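Local coordinates for tyrosine--tRNA ligase, mitochondrial (Emericella nidulans, PDB 5IHX), which probably attaches tyrosine to its cognate mitochondrial tRNA in an ATP-dependent reaction, as a class I aminoacyl-tRNA synthetase, at residues F37-E42 and G52-L57; A70-T75 and F102-A107; D113-L118 and S240-N245; V235-S240 and F279-L284. All coordinates share one frame; numbering follows the deposited sequence.

Interaction 1: F37-E42 and G52-L57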
loop_
_atom_site.group_PDB
_atom_site.type_symbol
_atom_site.label_atom_id
_atom_site.label_comp_id
_atom_site.label_asym_id
_atom_site.label_seq_id
_atom_site.Cartn_x
_atom_site.Cartn_y
_atom_site.Cartn_z
ATOM N N PHE A 37 28.392 21.107 13.201
ATOM C CA PHE A 37 27.090 20.904 13.817
ATOM C C PHE A 37 27.076 19.618 14.638
ATOM O O PHE A 37 26.454 19.559 15.697
ATOM C CB PHE A 37 25.993 20.878 12.751
ATOM C CG PHE A 37 24.604 20.835 13.315
ATOM C CD1 PHE A 37 24.124 21.882 14.083
ATOM C CD2 PHE A 37 23.773 19.755 13.067
ATOM C CE1 PHE A 37 22.846 21.848 14.606
ATOM C CE2 PHE A 37 22.494 19.718 13.583
ATOM C CZ PHE A 37 22.029 20.767 14.353
ATOM N N VAL A 38 27.772 18.595 14.151
ATOM C CA VAL A 38 27.845 17.317 14.851
ATOM C C VAL A 38 28.633 17.447 16.152
ATOM O O VAL A 38 28.174 17.018 17.210
ATOM C CB VAL A 38 28.490 16.223 13.971
ATOM C CG1 VAL A 38 28.705 14.935 14.767
ATOM C CG2 VAL A 38 27.631 15.954 12.751
ATOM N N GLU A 39 29.831 18.017 16.058
ATOM C CA GLU A 39 30.675 18.229 17.229
ATOM C C GLU A 39 29.919 19.040 18.273
ATOM O O GLU A 39 30.029 18.793 19.473
ATOM C CB GLU A 39 31.972 18.937 16.833
ATOM C CG GLU A 39 32.889 18.083 15.964
ATOM C CD GLU A 39 34.058 18.862 15.389
ATOM O OE1 GLU A 39 33.901 20.073 15.119
ATOM O OE2 GLU A 39 35.134 18.257 15.192
ATOM N N HIS A 40 29.146 20.010 17.802
ATOM C CA HIS A 40 28.326 20.823 18.681
ATOM C C HIS A 40 27.268 19.988 19.399
ATOM O O HIS A 40 27.118 20.086 20.614
ATOM C CB HIS A 40 27.646 21.943 17.900
ATOM C CG HIS A 40 26.618 22.679 18.695
ATOM N ND1 HIS A 40 26.946 23.519 19.736
ATOM C CD2 HIS A 40 25.266 22.675 18.626
ATOM C CE1 HIS A 40 25.842 24.017 20.263
ATOM N NE2 HIS A 40 24.810 23.519 19.606
ATOM N N LEU A 41 26.545 19.159 18.649
ATOM C CA LEU A 41 25.491 18.329 19.231
ATOM C C LEU A 41 26.059 17.321 20.221
ATOM O O LEU A 41 25.439 17.026 21.243
ATOM C CB LEU A 41 24.708 17.593 18.141
ATOM C CG LEU A 41 23.763 18.417 17.261
ATOM C CD1 LEU A 41 23.078 17.514 16.246
ATOM C CD2 LEU A 41 22.726 19.161 18.091
ATOM N N GLU A 42 27.233 16.786 19.907
ATOM C CA GLU A 42 27.897 15.848 20.802
ATOM C C GLU A 42 28.210 16.523 22.132
ATOM O O GLU A 42 28.069 15.924 23.198
ATOM C CB GLU A 42 29.176 15.316 20.154
ATOM C CG GLU A 42 28.916 14.262 19.086
ATOM C CD GLU A 42 30.122 13.998 18.205
ATOM O OE1 GLU A 42 30.223 12.884 17.651
ATOM O OE2 GLU A 42 30.962 14.911 18.051
ATOM N N GLY A 52 24.477 5.204 10.486
ATOM C CA GLY A 52 25.517 5.321 9.485
ATOM C C GLY A 52 26.835 5.599 10.178
ATOM O O GLY A 52 27.004 5.269 11.353
ATOM N N ASP A 53 27.761 6.222 9.457
ATOM C CA ASP A 53 29.087 6.508 9.993
ATOM C C ASP A 53 29.117 7.904 10.608
ATOM O O ASP A 53 28.813 8.890 9.937
ATOM C CB ASP A 53 30.144 6.389 8.892
ATOM C CG ASP A 53 31.552 6.586 9.414
ATOM O OD1 ASP A 53 32.374 7.185 8.690
ATOM O OD2 ASP A 53 31.840 6.138 10.543
ATOM N N ARG A 54 29.481 7.978 11.885
ATOM C CA ARG A 54 29.538 9.251 12.598
ATOM C C ARG A 54 30.444 10.253 11.884
ATOM O O ARG A 54 30.072 11.413 11.707
ATOM C CB ARG A 54 30.005 9.038 14.047
ATOM C CG ARG A 54 30.120 10.324 14.877
ATOM C CD ARG A 54 31.482 10.996 14.715
ATOM N NE ARG A 54 31.579 12.276 15.406
ATOM C CZ ARG A 54 32.538 13.167 15.173
ATOM N NH1 ARG A 54 33.473 12.915 14.265
ATOM N NH2 ARG A 54 32.562 14.313 15.838
ATOM N N ASP A 55 31.634 9.812 11.487
ATOM C CA ASP A 55 32.587 10.704 10.831
ATOM C C ASP A 55 32.025 11.240 9.523
ATOM O O ASP A 55 32.295 12.382 9.153
ATOM C CB ASP A 55 33.918 9.991 10.571
ATOM C CG ASP A 55 34.665 9.657 11.851
ATOM O OD1 ASP A 55 34.480 10.374 12.858
ATOM O OD2 ASP A 55 35.442 8.679 11.847
ATOM N N LEU A 56 31.240 10.425 8.828
ATOM C CA LEU A 56 30.604 10.876 7.596
ATOM C C LEU A 56 29.559 11.949 7.898
ATOM O O LEU A 56 29.467 12.945 7.186
ATOM C CB LEU A 56 29.962 9.706 6.851
ATOM C CG LEU A 56 29.200 10.076 5.577
ATOM C CD1 LEU A 56 30.085 10.863 4.617
ATOM C CD2 LEU A 56 28.647 8.834 4.899
ATOM N N LEU A 57 28.784 11.740 8.959
ATOM C CA LEU A 57 27.785 12.719 9.383
ATOM C C LEU A 57 28.462 14.054 9.656
ATOM O O LEU A 57 28.002 15.104 9.208
ATOM C CB LEU A 57 27.046 12.235 10.632
ATOM C CG LEU A 57 25.858 13.089 11.090
ATOM C CD1 LEU A 57 24.701 12.996 10.111
ATOM C CD2 LEU A 57 25.415 12.682 12.485
HETATM O O HOH W 1 35.169 15.485 14.991
#

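Interaction 2: A70-T75 and F102-A107. With TYR (tyrosine), chain C.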
loop_
_atom_site.group_PDB
_atom_site.type_symbol
_atom_site.label_atom_id
_atom_site.label_comp_id
_atom_site.label_asym_id
_atom_site.label_seq_id
_atom_site.Cartn_x
_atom_site.Cartn_y
_atom_site.Cartn_z
ATOM N N ALA A 70 12.649 16.148 11.504
ATOM C CA ALA A 70 12.162 15.215 12.507
ATOM C C ALA A 70 10.659 15.082 12.339
ATOM O O ALA A 70 9.979 16.063 12.040
ATOM C CB ALA A 70 12.506 15.694 13.898
ATOM N N GLY A 71 10.151 13.867 12.519
ATOM C CA GLY A 71 8.734 13.600 12.357
ATOM C C GLY A 71 8.032 13.349 13.677
ATOM O O GLY A 71 8.647 12.899 14.641
ATOM N N VAL A 72 6.738 13.648 13.717
ATOM C CA VAL A 72 5.926 13.360 14.890
ATOM C C VAL A 72 4.513 12.986 14.454
ATOM O O VAL A 72 3.919 13.657 13.610
ATOM C CB VAL A 72 5.885 14.562 15.872
ATOM C CG1 VAL A 72 5.411 15.832 15.169
ATOM C CG2 VAL A 72 4.992 14.250 17.068
ATOM N N ASP A 73 3.995 11.896 15.013
ATOM C CA ASP A 73 2.637 11.449 14.717
ATOM C C ASP A 73 1.671 11.975 15.782
ATOM O O ASP A 73 1.867 11.726 16.972
ATOM C CB ASP A 73 2.563 9.920 14.643
ATOM C CG ASP A 73 3.089 9.367 13.327
ATOM O OD1 ASP A 73 3.138 8.127 13.180
ATOM O OD2 ASP A 73 3.415 10.164 12.420
ATOM N N PRO A 74 0.627 12.710 15.359
ATOM C CA PRO A 74 -0.341 13.271 16.308
ATOM C C PRO A 74 -1.299 12.235 16.903
ATOM O O PRO A 74 -2.403 12.049 16.394
ATOM C CB PRO A 74 -1.101 14.294 15.460
ATOM C CG PRO A 74 -1.044 13.750 14.081
ATOM C CD PRO A 74 0.303 13.088 13.969
ATOM N N THR A 75 -0.864 11.572 17.971
ATOM C CA THR A 75 -1.700 10.613 18.689
ATOM C C THR A 75 -2.367 11.276 19.894
ATOM O O THR A 75 -3.161 10.653 20.599
ATOM C CB THR A 75 -0.883 9.403 19.178
ATOM O OG1 THR A 75 0.149 9.846 20.069
ATOM C CG2 THR A 75 -0.260 8.667 18.005
ATOM N N PHE A 102 9.891 20.408 10.304
ATOM C CA PHE A 102 9.053 19.665 11.235
ATOM C C PHE A 102 7.994 18.935 10.432
ATOM O O PHE A 102 7.172 19.569 9.769
ATOM C CB PHE A 102 8.391 20.593 12.260
ATOM C CG PHE A 102 9.362 21.360 13.114
ATOM C CD1 PHE A 102 9.525 21.038 14.450
ATOM C CD2 PHE A 102 10.105 22.404 12.588
ATOM C CE1 PHE A 102 10.409 21.739 15.246
ATOM C CE2 PHE A 102 10.992 23.109 13.382
ATOM C CZ PHE A 102 11.143 22.774 14.712
ATOM N N LEU A 103 8.011 17.608 10.491
ATOM C CA LEU A 103 7.058 16.805 9.737
ATOM C C LEU A 103 5.957 16.266 10.638
ATOM O O LEU A 103 6.212 15.468 11.538
ATOM C CB LEU A 103 7.767 15.644 9.038
ATOM C CG LEU A 103 6.859 14.744 8.197
ATOM C CD1 LEU A 103 6.298 15.513 7.013
ATOM C CD2 LEU A 103 7.608 13.512 7.734
ATOM N N LEU A 104 4.729 16.703 10.380
ATOM C CA LEU A 104 3.573 16.215 11.119
ATOM C C LEU A 104 2.987 15.026 10.367
ATOM O O LEU A 104 2.567 15.148 9.216
ATOM C CB LEU A 104 2.535 17.326 11.291
ATOM C CG LEU A 104 1.285 16.999 12.112
ATOM C CD1 LEU A 104 1.638 16.577 13.532
ATOM C CD2 LEU A 104 0.349 18.197 12.128
ATOM N N GLY A 105 2.971 13.872 11.022
ATOM C CA GLY A 105 2.540 12.641 10.387
ATOM C C GLY A 105 1.038 12.450 10.399
ATOM O O GLY A 105 0.541 11.500 10.996
ATOM N N GLY A 106 0.315 13.340 9.730
ATOM C CA GLY A 106 -1.134 13.267 9.705
ATOM C C GLY A 106 -1.629 11.970 9.089
ATOM O O GLY A 106 -2.576 11.361 9.587
ATOM N N ALA A 107 -0.985 11.548 8.005
ATOM C CA ALA A 107 -1.364 10.318 7.317
ATOM C C ALA A 107 -0.827 9.092 8.052
ATOM O O ALA A 107 -1.566 8.147 8.322
ATOM C CB ALA A 107 -0.860 10.333 5.888
HETATM N N TYR C . 7.454 7.293 13.088
HETATM C CA TYR C . 7.829 8.411 14.000
HETATM C C TYR C . 7.293 8.169 15.407
HETATM O O TYR C . 7.855 8.645 16.395
HETATM C CB TYR C . 7.302 9.742 13.461
HETATM C CG TYR C . 7.637 9.975 12.009
HETATM C CD1 TYR C . 8.954 10.152 11.601
HETATM C CD2 TYR C . 6.640 10.018 11.043
HETATM C CE1 TYR C . 9.267 10.366 10.276
HETATM C CE2 TYR C . 6.943 10.230 9.716
HETATM C CZ TYR C . 8.258 10.405 9.337
HETATM O OH TYR C . 8.567 10.616 8.016
HETATM O OXT TYR C . 6.280 7.493 15.585
#

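Interaction 3: D113-L118 and S240-N245. With TYR (tyrosine), chain C.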
loop_
_atom_site.group_PDB
_atom_site.type_symbol
_atom_site.label_atom_id
_atom_site.label_comp_id
_atom_site.label_asym_id
_atom_site.label_seq_id
_atom_site.Cartn_x
_atom_site.Cartn_y
_atom_site.Cartn_z
ATOM N N ASP A 113 2.821 3.760 14.005
ATOM C CA ASP A 113 4.160 3.179 14.019
ATOM C C ASP A 113 4.212 1.960 14.945
ATOM O O ASP A 113 4.000 2.094 16.150
ATOM C CB ASP A 113 5.188 4.221 14.468
ATOM C CG ASP A 113 6.613 3.798 14.168
ATOM O OD1 ASP A 113 7.502 4.676 14.142
ATOM O OD2 ASP A 113 6.843 2.590 13.950
ATOM N N PRO A 114 4.495 0.765 14.388
ATOM C CA PRO A 114 4.492 -0.447 15.218
ATOM C C PRO A 114 5.693 -0.590 16.155
ATOM O O PRO A 114 5.687 -1.488 16.998
ATOM C CB PRO A 114 4.499 -1.576 14.180
ATOM C CG PRO A 114 5.157 -0.985 12.989
ATOM C CD PRO A 114 4.725 0.452 12.964
ATOM N N THR A 115 6.698 0.271 16.012
ATOM C CA THR A 115 7.932 0.135 16.782
ATOM C C THR A 115 7.706 0.323 18.280
ATOM O O THR A 115 6.924 1.180 18.699
ATOM C CB THR A 115 9.000 1.145 16.319
ATOM O OG1 THR A 115 8.538 2.481 16.556
ATOM C CG2 THR A 115 9.301 0.964 14.837
ATOM N N GLY A 116 8.399 -0.486 19.076
ATOM C CA GLY A 116 8.294 -0.418 20.523
ATOM C C GLY A 116 6.909 -0.780 21.019
ATOM O O GLY A 116 6.456 -0.276 22.047
ATOM N N ARG A 117 6.237 -1.659 20.281
ATOM C CA ARG A 117 4.894 -2.098 20.633
ATOM C C ARG A 117 4.707 -3.567 20.280
ATOM O O ARG A 117 5.284 -4.055 19.308
ATOM C CB ARG A 117 3.844 -1.248 19.917
ATOM N N LEU A 118 3.913 -4.267 21.084
ATOM C CA LEU A 118 3.549 -5.650 20.798
ATOM C C LEU A 118 2.125 -5.690 20.257
ATOM O O LEU A 118 1.860 -6.302 19.224
ATOM C CB LEU A 118 3.688 -6.519 22.052
ATOM C CG LEU A 118 5.124 -6.755 22.535
ATOM C CD1 LEU A 118 5.132 -7.494 23.865
ATOM C CD2 LEU A 118 5.939 -7.522 21.501
ATOM N N SER A 240 15.337 7.675 20.113
ATOM C CA SER A 240 16.178 6.481 20.192
ATOM C C SER A 240 15.549 5.250 19.536
ATOM O O SER A 240 16.242 4.461 18.893
ATOM C CB SER A 240 16.496 6.168 21.653
ATOM O OG SER A 240 15.309 6.120 22.423
ATOM N N ASP A 241 14.239 5.087 19.692
ATOM C CA ASP A 241 13.556 3.901 19.179
ATOM C C ASP A 241 13.319 3.956 17.669
ATOM O O ASP A 241 12.733 3.036 17.098
ATOM C CB ASP A 241 12.216 3.713 19.893
ATOM C CG ASP A 241 11.211 4.794 19.540
ATOM O OD1 ASP A 241 11.633 5.942 19.284
ATOM O OD2 ASP A 241 9.999 4.494 19.511
ATOM N N GLN A 242 13.780 5.024 17.025
ATOM C CA GLN A 242 13.562 5.209 15.592
ATOM C C GLN A 242 14.755 4.760 14.757
ATOM O O GLN A 242 14.777 4.969 13.544
ATOM C CB GLN A 242 13.240 6.675 15.292
ATOM C CG GLN A 242 11.878 7.115 15.798
ATOM C CD GLN A 242 10.750 6.371 15.112
ATOM O OE1 GLN A 242 10.650 6.374 13.884
ATOM N NE2 GLN A 242 9.908 5.712 15.897
ATOM N N TYR A 243 15.745 4.151 15.403
ATOM C CA TYR A 243 16.936 3.685 14.700
ATOM C C TYR A 243 16.564 2.789 13.522
ATOM O O TYR A 243 17.034 2.998 12.404
ATOM C CB TYR A 243 17.873 2.934 15.647
ATOM C CG TYR A 243 19.205 2.602 15.015
ATOM C CD1 TYR A 243 19.374 1.438 14.275
ATOM C CD2 TYR A 243 20.289 3.456 15.146
ATOM C CE1 TYR A 243 20.586 1.134 13.690
ATOM C CE2 TYR A 243 21.506 3.161 14.564
ATOM C CZ TYR A 243 21.649 1.998 13.837
ATOM O OH TYR A 243 22.859 1.698 13.255
ATOM N N GLY A 244 15.716 1.798 13.784
ATOM C CA GLY A 244 15.278 0.865 12.761
ATOM C C GLY A 244 14.634 1.533 11.561
ATOM O O GLY A 244 15.006 1.253 10.420
ATOM N N ASN A 245 13.663 2.409 11.808
ATOM C CA ASN A 245 12.978 3.112 10.723
ATOM C C ASN A 245 13.920 4.006 9.926
ATOM O O ASN A 245 13.819 4.084 8.702
ATOM C CB ASN A 245 11.815 3.948 11.264
ATOM C CG ASN A 245 10.678 3.094 11.799
ATOM O OD1 ASN A 245 10.486 1.956 11.370
ATOM N ND2 ASN A 245 9.908 3.648 12.729
HETATM N N TYR C . 7.454 7.293 13.088
HETATM C CA TYR C . 7.829 8.411 14.000
HETATM C C TYR C . 7.293 8.169 15.407
HETATM O O TYR C . 7.855 8.645 16.395
HETATM C CB TYR C . 7.302 9.742 13.461
HETATM C CG TYR C . 7.637 9.975 12.009
HETATM C CD1 TYR C . 8.954 10.152 11.601
HETATM C CD2 TYR C . 6.640 10.018 11.043
HETATM C CE1 TYR C . 9.267 10.366 10.276
HETATM C CE2 TYR C . 6.943 10.230 9.716
HETATM C CZ TYR C . 8.258 10.405 9.337
HETATM O OH TYR C . 8.567 10.616 8.016
HETATM O OXT TYR C . 6.280 7.493 15.585
#

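Interaction 4: V235-S240 and F279-L284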
loop_
_atom_site.group_PDB
_atom_site.type_symbol
_atom_site.label_atom_id
_atom_site.label_comp_id
_atom_site.label_asym_id
_atom_site.label_seq_id
_atom_site.Cartn_x
_atom_site.Cartn_y
_atom_site.Cartn_z
ATOM N N VAL A 235 19.226 14.768 5.819
ATOM C CA VAL A 235 19.367 14.164 7.145
ATOM C C VAL A 235 18.034 14.028 7.883
ATOM O O VAL A 235 17.167 14.892 7.778
ATOM C CB VAL A 235 20.338 14.984 8.030
ATOM C CG1 VAL A 235 20.584 14.281 9.361
ATOM C CG2 VAL A 235 21.655 15.220 7.303
ATOM N N GLN A 236 17.872 12.925 8.614
ATOM C CA GLN A 236 16.727 12.753 9.503
ATOM C C GLN A 236 17.195 12.501 10.930
ATOM O O GLN A 236 18.144 11.751 11.153
ATOM C CB GLN A 236 15.834 11.595 9.051
ATOM C CG GLN A 236 14.655 11.344 9.999
ATOM C CD GLN A 236 13.733 10.207 9.569
ATOM O OE1 GLN A 236 12.770 9.888 10.267
ATOM N NE2 GLN A 236 14.018 9.597 8.423
ATOM N N VAL A 237 16.518 13.134 11.886
ATOM C CA VAL A 237 16.742 12.869 13.302
ATOM C C VAL A 237 15.451 12.375 13.951
ATOM O O VAL A 237 14.361 12.839 13.623
ATOM C CB VAL A 237 17.261 14.125 14.043
ATOM C CG1 VAL A 237 16.288 15.283 13.895
ATOM C CG2 VAL A 237 17.506 13.820 15.519
ATOM N N GLY A 238 15.581 11.422 14.869
ATOM C CA GLY A 238 14.434 10.879 15.573
ATOM C C GLY A 238 14.789 10.430 16.975
ATOM O O GLY A 238 15.940 10.532 17.395
ATOM N N GLY A 239 13.792 9.949 17.711
ATOM C CA GLY A 239 14.023 9.399 19.034
ATOM C C GLY A 239 14.855 8.130 18.960
ATOM O O GLY A 239 15.061 7.577 17.881
ATOM N N SER A 240 15.337 7.675 20.113
ATOM C CA SER A 240 16.178 6.481 20.192
ATOM C C SER A 240 15.549 5.250 19.536
ATOM O O SER A 240 16.242 4.461 18.893
ATOM C CB SER A 240 16.496 6.168 21.653
ATOM O OG SER A 240 15.309 6.120 22.423
ATOM N N PHE A 279 20.473 10.160 12.573
ATOM C CA PHE A 279 20.916 9.821 13.915
ATOM C C PHE A 279 19.759 9.927 14.890
ATOM O O PHE A 279 18.710 10.484 14.564
ATOM C CB PHE A 279 22.074 10.724 14.350
ATOM C CG PHE A 279 21.744 12.189 14.359
ATOM C CD1 PHE A 279 21.757 12.926 13.189
ATOM C CD2 PHE A 279 21.455 12.838 15.551
ATOM C CE1 PHE A 279 21.468 14.279 13.203
ATOM C CE2 PHE A 279 21.165 14.187 15.570
ATOM C CZ PHE A 279 21.174 14.909 14.394
ATOM N N THR A 280 19.954 9.369 16.080
ATOM C CA THR A 280 18.920 9.363 17.104
ATOM C C THR A 280 19.331 10.188 18.314
ATOM O O THR A 280 20.516 10.459 18.525
ATOM C CB THR A 280 18.607 7.934 17.571
ATOM O OG1 THR A 280 19.786 7.343 18.132
ATOM C CG2 THR A 280 18.113 7.085 16.410
ATOM N N THR A 281 18.338 10.575 19.107
ATOM C CA THR A 281 18.566 11.296 20.352
ATOM C C THR A 281 18.393 10.314 21.512
ATOM O O THR A 281 17.681 9.320 21.373
ATOM C CB THR A 281 17.597 12.487 20.497
ATOM O OG1 THR A 281 16.246 12.030 20.357
ATOM C CG2 THR A 281 17.875 13.537 19.430
ATOM N N PRO A 282 19.045 10.583 22.657
ATOM C CA PRO A 282 19.037 9.643 23.790
ATOM C C PRO A 282 17.662 9.404 24.416
ATOM O O PRO A 282 16.759 10.232 24.283
ATOM C CB PRO A 282 19.976 10.307 24.805
ATOM C CG PRO A 282 20.055 11.734 24.403
ATOM C CD PRO A 282 19.906 11.750 22.920
ATOM N N LEU A 283 17.525 8.264 25.091
ATOM C CA LEU A 283 16.296 7.911 25.798
ATOM C C LEU A 283 16.236 8.519 27.194
ATOM O O LEU A 283 17.155 8.349 27.996
ATOM C CB LEU A 283 16.171 6.390 25.912
ATOM C CG LEU A 283 14.865 5.850 26.507
ATOM C CD1 LEU A 283 13.663 6.231 25.651
ATOM C CD2 LEU A 283 14.945 4.342 26.690
ATOM N N LEU A 284 15.159 9.249 27.465
ATOM C CA LEU A 284 14.930 9.841 28.779
ATOM C C LEU A 284 14.308 8.826 29.742
ATOM O O LEU A 284 13.272 8.235 29.437
ATOM C CB LEU A 284 14.041 11.077 28.648
ATOM C CG LEU A 284 14.632 12.187 27.772
ATOM C CD1 LEU A 284 13.588 13.244 27.453
ATOM C CD2 LEU A 284 15.844 12.815 28.448
HETATM O O HOH W 2 19.152 4.819 18.774
#

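Interaction 1: F37-E42 and G52-L57
Arg54, in the first turn of helix 54-63, reaches across to Glu42 of helix 37-44 and takes its carboxylate side-on. NE donates to Glu42 OE1 at 2.7 Å and NH2 to Glu42 OE2 at 2.8 Å, one nitrogen to each oxygen, with the two flat groups only 8° from coplanar. A bend at chi2 (-87°) turns the arginine chain toward its partner. The Arg54 side chain also passes Val38 obliquely, with Val38 CG1 4.0 Å from Arg54 NE. A water that accepts from Arg54 NH2 donates to Glu39 OE2, while Glu39 OE1 takes the backbone N of Ser36. Asp55 joins from the next position: its OD1 receives Arg54 NH1 at 3.1 Å, in the guanidinium plane. Leu57, one turn further on, is the apolar partner, its CG 3.8 Å from Val38 CG2. Leu57 also rests on Ile277 of strand 277-280, and Val38 on Ile47 and Phe61. The two helices thus meet through a buried aliphatic pair and a partly exposed salt-bridge network, and with acids at two edges of the guanidinium its rotation is probably fixed and its positive charge favoured.

Interaction 2: A70-T75 and F102-A107
Val72 O receives the backbone N of Gly105 at 2.8 Å in a nearly straight bond (173° at the hydrogen), and Leu104 CA also approaches this oxygen, at 3.6 Å. Further back along the strands, Leu103 sits astride the pairing: its N donates to Ala70 O at 2.9 Å, and its O accepts from Val72 N, with Gly71 CA making a CA-H...O contact to the same oxygen. Ala70, Val72, Phe102 and Leu104 share one sheet face. There Leu104, with CG anti to the backbone N (chi1 -177°), brings CD1 to 3.8 Å from Pro74 CD and, more loosely, toward Val72 CG1; Met136 of helix 126-153 covers Leu104 and Pro74. These parallel neighbours are strands 68-72 and 100-104, joined through helix 84-95 in a beta-alpha-beta unit of the nucleotide-binding fold of the class I catalytic domain, which this C-terminally truncated chain includes. The other face receives the substrate. Gly71 leaves its bare CA against the ring, 3.5 Å from CD1 of the bound tyrosine, and Leu103 CD2 comes up to the phenol end. Beyond the strands, Asp73 OD2 stands 3.3 Å from Gly105 CA and is hydrogen-bonded to Thr108 OG1, while Asp73 OD1 bonds Tyr217 OH. Gly105, its CA thus abutting the Asp73 carboxylate, centres an inverse gamma turn.

Interaction 3: D113-L118 and S240-N245
Asp113 meets Asn245 tip to tip, its carboxylate turned 32° from the asparagine amide, and Asn245 ND2 gives a long, weak bond to Asp113 OD2. A firmer link comes from Gln242, whose NE2 donates to Asp113 OD1 at 3.2 Å; the oxygen lies close to the plane of the glutamine amide, but the nitrogen approaches from above the carboxylate plane. Asp113 OD1 also accepts from the amino N of the bound tyrosine at 2.8 Å. That amino group makes a weak bond to Gln242 OE1 as well, so the carboxylate and the amide work on it together in the tyrosine pocket, beside Tyr217 and Gln221. Gln242 is the N-cap residue of helix 243-259, and a bend at chi2 (-64°) carries its amide out toward Asp113 and the ligand's amino group. Asn245 ND2 donates to Gln242 OE1 at 3.1 Å, straight at the hydrogen but from above the carbonyl plane; this second-shell bond probably helps to position the amide. Within the loop, Asp113 forms an Asx turn: OD2 takes the backbone N of Thr115 at 3.1 Å, with a weak bond from Thr115 OG1. The methyl of Thr115 points at the Asn245 amide, CG2 lying 3.5 Å from ND2.

Interaction 4: V235-S240 and F279-L284
Strands 235-238 and 277-280 lie side by side in the central sheet, the parallel pair of a beta-alpha-beta unit whose crossover includes helix 243-259. Their backbones are tied by hydrogen bonds from Phe279 N to Gln236 O, from Gly238 N to Phe279 O, and from Thr281 N to Gly238 O, the last at 2.9 Å. Val237 and Phe279 point to the same side of the sheet. Phe279 CG sits between its backbone N and carbonyl carbon (chi1 59°), which swings the ring toward the neighbouring strand: Val237 CG2 comes over one face in a CH-pi contact, 4.1 Å from the ring centroid, while Val235 CG1 meets the ring edge at CE1, 3.9 Å away. Thr281 CG2 extends this apolar patch against Val237, and Val89 of helix 84-95 closes over Phe279 and Thr281. Thr280 CG2 lies 3.4 Å from Gly239 O. A water joins Thr280 OG1, which is bonded to Asp49 N, with Ser240 O, to which the water donates. On the opposite side from Val237, Gln236 extends toward the bound tyrosine, and its OE1 takes Gln221 NE2. Parallel strands joined by a crossover helix, with the substrate bound by the sheet, are typical of the Rossmann-type nucleotide-binding fold of class I synthetases.

Interactions 2 and 4 are both parallel strand pairs of one sheet, tied by backbone hydrogen bonds and apolar side chains; strands 68-72 and 235-238 are neighbours, and Ala70 CB packs on Val237 O. Interaction 2 is the more fully buried. Interaction 3 shares Ser240 with interaction 4 and continues from its strand into helix 243-259, but relies on side-chain amides and a carboxylate around the amino group of the tyrosine that interaction 2 meets along its ring. Interaction 1 is farther out, a helix pair whose charges face the partly exposed side; its Leu41 and Leu57 pack on Phe279 of interaction 4, joining it to the sheet.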